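PDB 1V30: putative gamma-glutamylcyclotransferase PH0828 from Pyrococcus horikoshii, which probably acts as an acyltransferase on gamma-glutamyl compounds, as other members of its AIG2-like family do. Local coordinates for residues T15-K20 with D111-R116; G33-E38 with S87-K92; Y49-K54 with S100-K105. One frame throughout, in Å; residues are numbered along the deposited sequence.

Contact 1: residues T15-K20 with D111-R116; sequences TLRKGK and DFDEIR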
# COMPACT_ATOMS: atom_id res chain seq x y z
N THR A 15 -2.19 2.16 -3.98
CA THR A 15 -1.93 3.18 -4.99
C THR A 15 -0.48 3.39 -5.42
O THR A 15 -0.22 3.74 -6.58
CB THR A 15 -2.55 4.50 -4.52
OG1 THR A 15 -3.86 4.24 -3.99
CG2 THR A 15 -2.67 5.48 -5.66
N LEU A 16 0.45 3.16 -4.51
CA LEU A 16 1.87 3.33 -4.82
C LEU A 16 2.57 2.07 -5.35
O LEU A 16 3.72 2.13 -5.78
CB LEU A 16 2.61 3.85 -3.58
CG LEU A 16 2.31 5.30 -3.16
CD1 LEU A 16 2.75 5.51 -1.72
CD2 LEU A 16 3.01 6.27 -4.10
N ARG A 17 1.88 0.93 -5.33
CA ARG A 17 2.49 -0.30 -5.83
C ARG A 17 2.78 -0.21 -7.32
O ARG A 17 2.17 0.57 -8.05
CB ARG A 17 1.59 -1.51 -5.55
CG ARG A 17 1.61 -1.99 -4.10
CD ARG A 17 0.86 -3.31 -3.94
NE ARG A 17 1.50 -4.39 -4.69
CZ ARG A 17 1.01 -5.62 -4.82
NH1 ARG A 17 -0.14 -5.95 -4.25
NH2 ARG A 17 1.68 -6.52 -5.52
N LYS A 18 3.74 -1.02 -7.77
CA LYS A 18 4.11 -1.04 -9.18
C LYS A 18 2.89 -1.20 -10.07
O LYS A 18 2.05 -2.09 -9.85
CB LYS A 18 5.08 -2.20 -9.43
CG LYS A 18 5.41 -2.42 -10.90
CD LYS A 18 6.28 -3.64 -11.07
CE LYS A 18 6.22 -4.16 -12.49
NZ LYS A 18 7.03 -5.40 -12.62
N GLY A 19 2.79 -0.34 -11.08
CA GLY A 19 1.67 -0.40 -12.01
C GLY A 19 0.41 0.31 -11.56
O GLY A 19 -0.52 0.48 -12.35
N LYS A 20 0.37 0.73 -10.30
CA LYS A 20 -0.79 1.42 -9.76
C LYS A 20 -0.72 2.92 -10.05
O LYS A 20 0.35 3.44 -10.38
CB LYS A 20 -0.93 1.13 -8.26
CG LYS A 20 -1.56 -0.24 -7.97
CD LYS A 20 -0.87 -1.35 -8.73
CE LYS A 20 -1.55 -2.70 -8.52
NZ LYS A 20 -0.77 -3.74 -9.24
N ASP A 111 -4.34 -8.85 -1.14
CA ASP A 111 -3.47 -8.43 -2.24
C ASP A 111 -4.27 -7.58 -3.23
O ASP A 111 -5.23 -8.06 -3.83
CB ASP A 111 -2.92 -9.68 -2.94
CG ASP A 111 -1.92 -9.36 -4.03
OD1 ASP A 111 -1.77 -8.17 -4.39
OD2 ASP A 111 -1.28 -10.31 -4.53
N PHE A 112 -3.87 -6.32 -3.39
CA PHE A 112 -4.54 -5.37 -4.29
C PHE A 112 -4.60 -5.88 -5.73
O PHE A 112 -5.45 -5.45 -6.51
CB PHE A 112 -3.82 -4.02 -4.21
CG PHE A 112 -4.60 -2.83 -4.74
CD1 PHE A 112 -5.98 -2.73 -4.56
CD2 PHE A 112 -3.93 -1.77 -5.34
CE1 PHE A 112 -6.68 -1.57 -4.96
CE2 PHE A 112 -4.61 -0.62 -5.74
CZ PHE A 112 -5.98 -0.52 -5.55
N ASP A 113 -3.70 -6.80 -6.09
CA ASP A 113 -3.69 -7.35 -7.45
C ASP A 113 -4.92 -8.20 -7.74
O ASP A 113 -5.16 -8.57 -8.89
CB ASP A 113 -2.43 -8.19 -7.71
CG ASP A 113 -1.25 -7.36 -8.19
OD1 ASP A 113 -1.46 -6.31 -8.83
OD2 ASP A 113 -0.10 -7.77 -7.94
N GLU A 114 -5.69 -8.52 -6.71
CA GLU A 114 -6.89 -9.32 -6.90
C GLU A 114 -7.81 -8.60 -7.89
O GLU A 114 -8.55 -9.24 -8.64
CB GLU A 114 -7.61 -9.54 -5.57
CG GLU A 114 -8.62 -10.68 -5.61
CD GLU A 114 -9.29 -10.90 -4.27
OE1 GLU A 114 -8.58 -11.04 -3.25
OE2 GLU A 114 -10.54 -10.94 -4.24
N ILE A 115 -7.77 -7.27 -7.89
CA ILE A 115 -8.60 -6.48 -8.79
C ILE A 115 -8.22 -6.73 -10.25
O ILE A 115 -9.07 -6.71 -11.14
CB ILE A 115 -8.48 -4.96 -8.48
CG1 ILE A 115 -8.88 -4.69 -7.02
CG2 ILE A 115 -9.37 -4.17 -9.43
CD1 ILE A 115 -10.29 -5.13 -6.66
N ARG A 116 -6.93 -6.97 -10.50
CA ARG A 116 -6.46 -7.25 -11.85
C ARG A 116 -6.93 -8.63 -12.29
O ARG A 116 -7.12 -8.87 -13.48
CB ARG A 116 -4.94 -7.19 -11.91
CG ARG A 116 -4.41 -5.85 -12.36
CD ARG A 116 -3.06 -6.03 -13.02
NE ARG A 116 -2.05 -6.37 -12.04
CZ ARG A 116 -0.77 -6.61 -12.32
NH1 ARG A 116 -0.34 -6.55 -13.58
NH2 ARG A 116 0.07 -6.87 -11.34
O HOH W 1 -1.57 -5.19 -1.90

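Contact 2: residues G33-E38 with S87-K92; sequences GEDWIE and STKFGK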
# COMPACT_ATOMS: atom_id res chain seq x y z
N GLY A 33 11.66 -5.78 -2.08
CA GLY A 33 10.92 -7.01 -2.26
C GLY A 33 9.53 -6.88 -1.67
O GLY A 33 9.21 -5.87 -1.04
N GLU A 34 8.71 -7.90 -1.86
CA GLU A 34 7.36 -7.90 -1.31
C GLU A 34 7.37 -8.61 0.03
O GLU A 34 8.30 -9.36 0.34
CB GLU A 34 6.39 -8.60 -2.27
CG GLU A 34 6.33 -7.97 -3.66
CD GLU A 34 5.31 -8.64 -4.57
OE1 GLU A 34 5.13 -9.87 -4.46
OE2 GLU A 34 4.69 -7.94 -5.39
N ASP A 35 6.34 -8.37 0.82
CA ASP A 35 6.23 -9.01 2.12
C ASP A 35 4.76 -9.00 2.51
O ASP A 35 3.92 -8.47 1.78
CB ASP A 35 7.07 -8.24 3.15
CG ASP A 35 7.29 -9.03 4.43
OD1 ASP A 35 7.00 -10.24 4.47
OD2 ASP A 35 7.78 -8.42 5.41
N TRP A 36 4.45 -9.62 3.65
CA TRP A 36 3.08 -9.66 4.15
C TRP A 36 3.05 -9.08 5.55
O TRP A 36 3.87 -9.44 6.40
CB TRP A 36 2.55 -11.10 4.18
CG TRP A 36 2.32 -11.71 2.83
CD1 TRP A 36 3.23 -12.39 2.08
CD2 TRP A 36 1.10 -11.69 2.08
NE1 TRP A 36 2.65 -12.81 0.90
CE2 TRP A 36 1.34 -12.39 0.88
CE3 TRP A 36 -0.18 -11.16 2.31
CZ2 TRP A 36 0.36 -12.57 -0.10
CZ3 TRP A 36 -1.16 -11.34 1.34
CH2 TRP A 36 -0.89 -12.04 0.15
N ILE A 37 2.12 -8.16 5.78
CA ILE A 37 1.98 -7.54 7.09
C ILE A 37 0.79 -8.17 7.81
O ILE A 37 -0.33 -8.15 7.31
CB ILE A 37 1.73 -6.01 6.96
CG1 ILE A 37 2.76 -5.39 6.01
CG2 ILE A 37 1.81 -5.35 8.33
CD1 ILE A 37 4.20 -5.57 6.44
N GLU A 38 1.04 -8.74 8.98
CA GLU A 38 -0.01 -9.37 9.75
C GLU A 38 -0.81 -8.31 10.51
O GLU A 38 -0.27 -7.28 10.88
CB GLU A 38 0.60 -10.37 10.75
CG GLU A 38 1.15 -11.63 10.11
CD GLU A 38 0.06 -12.56 9.61
OE1 GLU A 38 0.38 -13.51 8.86
OE2 GLU A 38 -1.12 -12.34 9.96
N SER A 87 6.33 -3.91 10.90
CA SER A 87 7.52 -4.74 10.79
C SER A 87 7.50 -5.45 9.44
O SER A 87 6.45 -5.87 8.97
CB SER A 87 7.55 -5.78 11.91
OG SER A 87 7.70 -5.18 13.18
N THR A 88 8.66 -5.55 8.80
CA THR A 88 8.79 -6.26 7.54
C THR A 88 10.06 -7.08 7.66
O THR A 88 10.88 -6.83 8.55
CB THR A 88 8.93 -5.33 6.31
OG1 THR A 88 10.29 -4.90 6.19
CG2 THR A 88 8.02 -4.12 6.45
N LYS A 89 10.24 -8.05 6.78
CA LYS A 89 11.43 -8.88 6.84
C LYS A 89 12.69 -8.11 6.44
O LYS A 89 13.80 -8.64 6.54
CB LYS A 89 11.27 -10.12 5.96
CG LYS A 89 11.00 -9.85 4.51
CD LYS A 89 10.65 -11.15 3.81
CE LYS A 89 10.34 -10.94 2.35
NZ LYS A 89 9.89 -12.22 1.75
N PHE A 90 12.51 -6.87 6.01
CA PHE A 90 13.64 -6.03 5.63
C PHE A 90 13.88 -4.98 6.71
O PHE A 90 14.77 -4.14 6.58
CB PHE A 90 13.37 -5.31 4.31
CG PHE A 90 12.94 -6.21 3.20
CD1 PHE A 90 11.60 -6.30 2.84
CD2 PHE A 90 13.88 -6.98 2.51
CE1 PHE A 90 11.19 -7.15 1.81
CE2 PHE A 90 13.48 -7.83 1.49
CZ PHE A 90 12.13 -7.91 1.13
N GLY A 91 13.07 -5.04 7.77
CA GLY A 91 13.19 -4.07 8.85
C GLY A 91 11.94 -3.22 8.96
O GLY A 91 11.02 -3.34 8.15
N LYS A 92 11.89 -2.36 9.97
CA LYS A 92 10.73 -1.50 10.17
C LYS A 92 10.52 -0.58 8.97
O LYS A 92 11.47 -0.10 8.36
CB LYS A 92 10.92 -0.66 11.44
CG LYS A 92 10.73 -1.43 12.73
CD LYS A 92 9.28 -1.83 12.94
CE LYS A 92 9.08 -2.53 14.27
NZ LYS A 92 7.65 -2.89 14.51
O HOH W 2 5.74 -8.35 8.54

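Contact 3: residues Y49-K54 with S100-K105; sequences YAVKGK and SKPRGK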
# COMPACT_ATOMS: atom_id res chain seq x y z
N TYR A 49 -7.81 0.70 0.93
CA TYR A 49 -7.73 1.03 2.35
C TYR A 49 -7.20 -0.10 3.21
O TYR A 49 -7.75 -1.20 3.20
CB TYR A 49 -9.11 1.42 2.89
CG TYR A 49 -9.82 2.47 2.09
CD1 TYR A 49 -11.00 2.17 1.41
CD2 TYR A 49 -9.36 3.78 2.05
CE1 TYR A 49 -11.69 3.15 0.70
CE2 TYR A 49 -10.04 4.77 1.35
CZ TYR A 49 -11.21 4.45 0.68
OH TYR A 49 -11.90 5.43 0.02
N ALA A 50 -6.14 0.16 3.95
CA ALA A 50 -5.60 -0.84 4.86
C ALA A 50 -5.97 -0.38 6.26
O ALA A 50 -5.69 0.75 6.66
CB ALA A 50 -4.08 -0.94 4.73
N VAL A 51 -6.66 -1.26 6.99
CA VAL A 51 -7.06 -0.96 8.36
C VAL A 51 -6.73 -2.16 9.22
O VAL A 51 -6.67 -3.28 8.72
CB VAL A 51 -8.58 -0.68 8.46
CG1 VAL A 51 -8.93 0.58 7.69
CG2 VAL A 51 -9.37 -1.88 7.95
N LYS A 52 -6.51 -1.93 10.51
CA LYS A 52 -6.18 -3.03 11.40
C LYS A 52 -7.34 -4.01 11.48
O LYS A 52 -8.50 -3.61 11.52
CB LYS A 52 -5.85 -2.51 12.79
CG LYS A 52 -4.60 -1.66 12.84
CD LYS A 52 -4.18 -1.38 14.26
CE LYS A 52 -2.96 -0.49 14.31
NZ LYS A 52 -3.27 0.85 13.74
N GLY A 53 -7.00 -5.29 11.51
CA GLY A 53 -8.01 -6.33 11.59
C GLY A 53 -7.39 -7.69 11.32
O GLY A 53 -6.23 -7.79 10.93
N LYS A 54 -8.18 -8.73 11.52
CA LYS A 54 -7.74 -10.10 11.29
C LYS A 54 -7.38 -10.34 9.83
O LYS A 54 -8.22 -10.14 8.95
CB LYS A 54 -8.84 -11.08 11.72
CG LYS A 54 -8.90 -11.35 13.21
CD LYS A 54 -7.94 -12.46 13.60
CE LYS A 54 -8.32 -13.78 12.93
NZ LYS A 54 -7.35 -14.87 13.23
N SER A 100 -10.10 6.06 8.83
CA SER A 100 -11.53 6.03 9.12
C SER A 100 -12.08 4.65 8.83
O SER A 100 -11.31 3.72 8.59
CB SER A 100 -12.26 7.06 8.25
OG SER A 100 -11.83 8.37 8.55
N LYS A 101 -13.40 4.50 8.87
CA LYS A 101 -14.02 3.22 8.58
C LYS A 101 -13.68 2.91 7.13
O LYS A 101 -13.70 3.80 6.28
CB LYS A 101 -15.54 3.31 8.71
CG LYS A 101 -16.09 3.42 10.12
CD LYS A 101 -17.60 3.64 10.06
CE LYS A 101 -18.33 2.99 11.23
NZ LYS A 101 -17.87 3.50 12.55
N PRO A 102 -13.35 1.65 6.82
CA PRO A 102 -13.03 1.35 5.42
C PRO A 102 -14.29 1.39 4.56
O PRO A 102 -15.40 1.25 5.07
CB PRO A 102 -12.43 -0.05 5.51
CG PRO A 102 -13.22 -0.66 6.63
CD PRO A 102 -13.23 0.45 7.66
N ARG A 103 -14.10 1.58 3.26
CA ARG A 103 -15.21 1.62 2.32
C ARG A 103 -14.96 0.62 1.19
O ARG A 103 -13.81 0.29 0.88
CB ARG A 103 -15.36 3.03 1.71
CG ARG A 103 -15.71 4.12 2.72
CD ARG A 103 -15.83 5.48 2.05
NE ARG A 103 -16.83 5.48 0.99
CZ ARG A 103 -18.12 5.76 1.15
NH1 ARG A 103 -18.60 6.07 2.35
NH2 ARG A 103 -18.94 5.72 0.11
N GLY A 104 -16.04 0.12 0.59
CA GLY A 104 -15.89 -0.82 -0.50
C GLY A 104 -15.82 -2.27 -0.07
O GLY A 104 -15.82 -2.58 1.12
N LYS A 105 -15.73 -3.17 -1.04
CA LYS A 105 -15.66 -4.59 -0.75
C LYS A 105 -14.31 -5.00 -0.19
O LYS A 105 -13.28 -4.40 -0.52
CB LYS A 105 -15.95 -5.41 -2.02
CG LYS A 105 -16.73 -4.65 -3.08
CD LYS A 105 -15.79 -3.97 -4.06
CE LYS A 105 -16.37 -2.66 -4.56
NZ LYS A 105 -16.28 -1.62 -3.50

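Contact 1: residues T15-K20 with D111-R116
D113 OD1 is gripped by three nitrogens from two basic side chains, one on each segment. K20 NZ comes from across the contact at 2.7 Å from D113 OD1, on the syn side and 22° out of the carboxylate plane, while R116 meets the same oxygen side-on from above that plane, with its NH2 3.0 Å and its NE 3.3 Å from D113 OD1. The K20 chain is bent at chi2 (51°), which sets the direction of CD, and runs extended from there to NZ; a weak bond from NZ to K18 O gives the ammonium a second acceptor. Because K20 NZ and R116 NH2 stand only 3.9 Å apart, the shared carboxylate probably offsets the repulsion between them. The other oxygen, D113 OD2, pairs with R17 NH2 at 3.3 Å, the two flat groups turned well apart. R17 also bonds through NH1 to D111 OD1 (2.8 Å), which lies almost in the guanidinium plane. The backbone N of D113 reaches that oxygen from the opposite face, a capping bond at the turn leading into helix 114-123. The five charged residues thus form one network, joining the beta turn R17-K20 to the entry of the C-terminal helix. A water accepts from both R17 NH1 and F112 N, and R17 NE is held by E60 of strand 56-64. Beneath the charges, the F112 ring presents its edge to the aliphatic part of K20, CG lying 3.8 Å from F112 CE2, and meets F44 edge-to-face. T15 and L16 belong to the substrate-binding loop inferred by similarity; their backbone nitrogens contact a bound cyclohexylaminoethane sulfonate, probably from the crystallisation liquor, L16 N by a hydrogen bond and T15 N by a weak one.

Contact 2: residues G33-E38 with S87-K92
D35 meets K89 where strand 30-37 receives the beta turn T88-G91, the turn that links strands 81-86 and 93-98 into a beta hairpin. The strand and the start of the turn run in nearly opposite directions, 167° apart, yet no backbone-to-backbone hydrogen bond joins them; the backbone of strand 30-37 pairs with 56-64, while the side chains of D35 and I37 meet the hairpin loop. The direct hydrogen bond is from K89 N to D35 OD2, 2.8 Å long, the donor standing above the carboxylate plane. D35 CG lies anti to its backbone N (chi1 -165°), which sets it 3.8 Å from K89 CG, and OD1 takes a weak bond from W36 N. A water supplies a second polar link, donating to both W36 O and S87 O. Within the turn, T88 OG1 accepts from F90 N in an ST turn and donates to a lone pair of G91 O.

Electrostatics are looser: K89 NZ stays 4.4 Å from D35 OD1, beyond a salt bridge, as the extended lysine slides past the aspartate in the opposite direction.

The remaining contacts are van der Waals. K89 packs CG and CD on the D35 carboxylate and brings CE 3.3 Å from E34 O. An alanine in place of D35 would probably leave K89 N and W36 N without this acceptor and open a gap beside the lysine chain. I37 CD1 is 4.1 Å from T88 CG2. F90 carries K89 CG over one face of its ring, offset toward the rim, and reaches V61. Its tip fits against G33, where a side chain would collide with the ring: F90 CZ is 3.7 Å from G33 CA.

Contact 3: residues Y49-K54 with S100-K105
Y49 lays one edge of its ring against the backbone of R103, with R103 O close to the ring plane and 3.4 Å from Y49 CD1. The R103 side chain runs alongside the tyrosine, pointing the same way, and its CB is 3.8 Å from Y49 CE1. The guanidinium plane is turned 88° from the ring, and R103 NE forms a salt bridge with E45. On the same side of strand 48-51, V51 directs CG1 toward the loop: with that methyl anti to the carbonyl carbon (chi1 -65°), it comes 4.2 Å from P102 CB, the valine and proline crossing at about a right angle. P102 CB also lies 4.5 Å from Y49 CB. The loop between strands 93-98 and 105-106 thereby packs on strand 48-51, which pairs with 40-44 and, through A50, with W98; Y43 of 40-44 also touches V51 and P102. W98 meets the Y49 ring obliquely, and Y13, a substrate-binding residue by similarity, is nearby. No hydrogen bond joins the two segments, so between them the contact rests on van der Waals packing, including the R103 carbonyl at the ring edge, while the R103 guanidinium is paired with E45.

Overall arrangement
Contacts 1, 2 and 3 have centres 16 to 19 Å apart and spread around one small alpha+beta domain of the AIG2-like family. Along the chain, contact 1 spans the other two, linking the loop after strand 8-12 to the start of helix 114-123, whereas the segments of contacts 2 and 3 alternate. Contact 2 lies on strand 30-37, outermost in one three-stranded sheet; contact 3 involves strand 48-51 and the loop leading to 105-106, both strands of the second. Contacts 1 and 2 touch through R17 and E34, a long and weak ion pair. Contact 1 holds T15 and L16 of the inferred substrate site, and the side chains of I37 and Y49 come within about 7 and 5 Å of that of Y13.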